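PDB 5MMH: HTH-type transcriptional activator AmpR from Pseudomonas aeruginosa PAO1, which activates transcription of the AmpC beta-lactamase gene by binding its promoter, with an effector domain that recognises muropeptides derived from the cell wall. Local coordinates for residues H48-D53 against S109-E114. Sequence-based numbering, arbitrary orientation. Where two conformers were deposited one is given.
Sequences HNNRVD and SYRADE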
ATOM      1  N   HIS A  48       7.751  -3.544   1.454  0.54 20.50           N
ATOM      2  CA  HIS A  48       8.247  -2.184   1.586  0.54 22.76           C
ATOM      3  C   HIS A  48       7.688  -1.388   0.407  0.54 23.86           C
ATOM      4  O   HIS A  48       6.999  -1.935  -0.459  0.54 20.68           O
ATOM      5  CB  HIS A  48       9.786  -2.196   1.687  0.54 21.69           C
ATOM      6  CG  HIS A  48      10.315  -3.208   2.669  0.54 22.95           C
ATOM      7  ND1 HIS A  48      10.198  -3.056   4.038  0.54 24.85           N
ATOM      8  CD2 HIS A  48      10.912  -4.409   2.477  0.54 18.87           C
ATOM      9  CE1 HIS A  48      10.715  -4.112   4.643  0.54 25.13           C
ATOM     10  NE2 HIS A  48      11.164  -4.944   3.717  0.54 18.55           N
ATOM     11  N   ASN A  49       7.971  -0.086   0.374  1.00 20.97           N
ATOM     12  CA  ASN A  49       7.325   0.815  -0.570  1.00 26.75           C
ATOM     13  C   ASN A  49       8.279   1.400  -1.603  1.00 32.91           C
ATOM     14  O   ASN A  49       8.081   2.534  -2.054  1.00 40.01           O
ATOM     15  CB  ASN A  49       6.595   1.931   0.174  1.00 35.70           C
ATOM     16  CG  ASN A  49       7.533   2.996   0.746  1.00 37.22           C
ATOM     17  OD1 ASN A  49       8.758   2.828   0.786  1.00 32.78           O
ATOM     18  ND2 ASN A  49       6.941   4.112   1.187  1.00 31.64           N
ATOM     19  N   ASN A  50       9.301   0.644  -1.995  1.00 22.12           N
ATOM     20  CA  ASN A  50      10.255   1.006  -3.045  1.00 29.05           C
ATOM     21  C   ASN A  50      11.296   2.045  -2.652  1.00 27.00           C
ATOM     22  O   ASN A  50      12.055   2.492  -3.524  1.00 31.99           O
ATOM     23  CB  ASN A  50       9.574   1.518  -4.312  1.00 21.30           C
ATOM     24  CG  ASN A  50      10.258   1.019  -5.550  1.00 36.12           C
ATOM     25  OD1 ASN A  50      10.584  -0.169  -5.647  1.00 23.64           O
ATOM     26  ND2 ASN A  50      10.532   1.924  -6.491  1.00 36.40           N
ATOM     27  N   ARG A  51      11.358   2.462  -1.394  1.00 34.56           N
ATOM     28  CA  ARG A  51      12.512   3.181  -0.871  1.00 38.79           C
ATOM     29  C   ARG A  51      13.310   2.301   0.091  1.00 39.15           C
ATOM     30  O   ARG A  51      14.006   2.797   0.980  1.00 47.18           O
ATOM     31  CB  ARG A  51      12.076   4.483  -0.201  1.00 43.59           C
ATOM     32  CG  ARG A  51      11.511   5.501  -1.184  1.00 43.89           C
ATOM     33  CD  ARG A  51      12.249   6.830  -1.088  1.00 54.91           C
ATOM     34  NE  ARG A  51      11.628   7.889  -1.890  1.00 64.85           N
ATOM     35  CZ  ARG A  51      11.972   8.202  -3.139  1.00 63.46           C
ATOM     36  NH1 ARG A  51      12.944   7.535  -3.745  1.00 61.22           N
ATOM     37  NH2 ARG A  51      11.351   9.189  -3.781  1.00 59.06           N
ATOM     38  N   VAL A  52      13.230   0.984  -0.111  1.00 34.49           N
ATOM     39  CA  VAL A  52      13.767   0.021   0.839  1.00 31.08           C
ATOM     40  C   VAL A  52      15.252   0.262   1.090  1.00 34.49           C
ATOM     41  O   VAL A  52      16.021   0.595   0.180  1.00 32.89           O
ATOM     42  CB  VAL A  52      13.506  -1.398   0.305  1.00 25.25           C
ATOM     43  CG1 VAL A  52      14.126  -1.569  -1.096  1.00 28.76           C
ATOM     44  CG2 VAL A  52      14.026  -2.433   1.260  1.00 27.44           C
ATOM     45  N   ASP A  53      15.657   0.098   2.342  1.00 39.01           N
ATOM     46  CA  ASP A  53      17.041   0.250   2.787  1.00 33.83           C
ATOM     47  C   ASP A  53      17.492  -1.131   3.251  1.00 35.14           C
ATOM     48  O   ASP A  53      17.136  -1.552   4.360  1.00 33.79           O
ATOM     49  CB  ASP A  53      17.121   1.285   3.914  1.00 37.23           C
ATOM     50  CG  ASP A  53      18.554   1.702   4.253  1.00 47.81           C
ATOM     51  OD1 ASP A  53      19.456   0.828   4.282  1.00 39.38           O
ATOM     52  OD2 ASP A  53      18.773   2.917   4.509  1.00 53.86           O
ATOM     53  N   SER A 109       2.157   8.285  -9.135  1.00 17.77           N
ATOM     54  CA  SER A 109       3.200   7.905  -8.197  1.00 26.16           C
ATOM     55  C   SER A 109       4.207   9.041  -8.024  1.00 25.47           C
ATOM     56  O   SER A 109       4.132  10.079  -8.688  1.00 28.86           O
ATOM     57  CB  SER A 109       3.918   6.644  -8.672  1.00 32.77           C
ATOM     58  OG  SER A 109       4.837   6.964  -9.706  1.00 35.52           O
ATOM     59  N   TYR A 110       5.191   8.832  -7.149  1.00 29.57           N
ATOM     60  CA  TYR A 110       6.247   9.848  -6.959  1.00 37.98           C
ATOM     61  C   TYR A 110       7.171  10.032  -8.132  1.00 34.50           C
ATOM     62  O   TYR A 110       7.866  11.010  -8.208  1.00 39.03           O
ATOM     63  CB  TYR A 110       7.053   9.818  -5.649  1.00 41.34           C
ATOM     64  CG  TYR A 110       7.115   8.564  -4.831  1.00 50.69           C
ATOM     65  CD1 TYR A 110       7.960   7.512  -5.183  1.00 56.13           C
ATOM     66  CD2 TYR A 110       6.398   8.474  -3.650  1.00 51.62           C
ATOM     67  CE1 TYR A 110       8.048   6.364  -4.424  1.00 49.35           C
ATOM     68  CE2 TYR A 110       6.462   7.332  -2.854  1.00 55.06           C
ATOM     69  CZ  TYR A 110       7.292   6.260  -3.251  1.00 53.63           C
ATOM     70  OH  TYR A 110       7.365   5.129  -2.459  1.00 53.56           O
ATOM     71  N   ARG A 111       7.148   9.108  -9.056  1.00 33.52           N
ATOM     72  CA  ARG A 111       7.931   9.282 -10.278  1.00 35.41           C
ATOM     73  C   ARG A 111       7.136  10.164 -11.234  1.00 38.42           C
ATOM     74  O   ARG A 111       6.129   9.726 -11.801  1.00 40.41           O
ATOM     75  CB  ARG A 111       8.242   7.921 -10.890  1.00 33.28           C
ATOM     76  CG  ARG A 111       8.921   6.977  -9.920  1.00 35.99           C
ATOM     77  CD  ARG A 111       8.986   5.547 -10.456  1.00 34.69           C
ATOM     78  NE  ARG A 111       7.671   4.908 -10.510  1.00 36.78           N
ATOM     79  CZ  ARG A 111       7.117   4.250  -9.493  1.00 38.10           C
ATOM     80  NH1 ARG A 111       5.912   3.696  -9.631  1.00 40.20           N
ATOM     81  NH2 ARG A 111       7.766   4.151  -8.335  1.00 32.24           N
ATOM     82  N   ALA A 112       7.580  11.410 -11.419  1.00 33.17           N
ATOM     83  CA  ALA A 112       6.691  12.432 -11.958  1.00 30.84           C
ATOM     84  C   ALA A 112       6.562  12.413 -13.474  1.00 41.73           C
ATOM     85  O   ALA A 112       5.713  13.137 -14.008  1.00 43.02           O
ATOM     86  CB  ALA A 112       7.151  13.825 -11.513  1.00 37.27           C
ATOM     87  N   ASP A 113       7.355  11.618 -14.186  1.00 29.87           N
ATOM     88  CA  ASP A 113       7.313  11.647 -15.638  1.00 43.89           C
ATOM     89  C   ASP A 113       6.534  10.484 -16.245  1.00 34.60           C
ATOM     90  O   ASP A 113       6.593  10.282 -17.456  1.00 35.96           O
ATOM     91  CB  ASP A 113       8.736  11.693 -16.208  1.00 46.28           C
ATOM     92  CG  ASP A 113       9.347  13.093 -16.136  1.00 60.94           C
ATOM     93  OD1 ASP A 113      10.333  13.283 -15.390  1.00 69.11           O
ATOM     94  OD2 ASP A 113       8.823  14.012 -16.810  1.00 63.49           O
ATOM     95  N   GLU A 114       5.778   9.741 -15.448  1.00 29.06           N
ATOM     96  CA  GLU A 114       5.079   8.588 -15.997  1.00 26.24           C
ATOM     97  C   GLU A 114       3.893   9.019 -16.854  1.00 30.07           C
ATOM     98  O   GLU A 114       3.700   8.508 -17.964  1.00 25.19           O
ATOM     99  CB  GLU A 114       4.634   7.668 -14.868  1.00 26.37           C
ATOM    100  CG  GLU A 114       5.789   7.095 -14.049  1.00 26.67           C
ATOM    101  CD  GLU A 114       5.318   6.092 -12.984  1.00 36.50           C
ATOM    102  OE1 GLU A 114       4.113   6.096 -12.649  1.00 30.79           O
ATOM    103  OE2 GLU A 114       6.145   5.290 -12.488  1.00 36.23           O
TER
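Asn49 comes first: its carbonyl oxygen lies close to the plane of the Tyr110 ring, at the phenol edge, with Asn49 O 2.7 Å from Tyr110 OH. The Asn49 amide stands 76° to that ring; its ND2 is weakly hydrogen-bonded to Asp137 of the same chain, which Tyr110 also touches, and the residue packs on Asp137 of the second subunit. One residue on, Asn50 points toward the facing loop, and its ND2 comes within 4.0 Å of Arg111 NH2, amide and guanidinium nearly perpendicular. That is only packing: OD1 accepts from the backbone N of Phe65, and ND2 is hydrogen-bonded as well. Arg51, its chain bent at chi2 (-125°), runs past Tyr110 in the opposite direction, planes 18° apart, with Tyr110 CE1 over one guanidinium face, toward its rim; CZ sits 4.9 Å from the ring centroid, an off-centre cation-pi contact.

On the facing loop, Glu114 OE2 meets Arg111 NE at 2.5 Å, a salt bridge in the guanidinium plane but from above the carboxylate plane, which should help fix the guanidinium's rotation. The loops face each other from the two lobes of the LysR-type effector domain. Chemically, Tyr110 does most of the joining, through a close polar approach at the hydroxyl and one off-centre cation-pi contact, while the glutamate probably tempers Arg111's charge near Asn50.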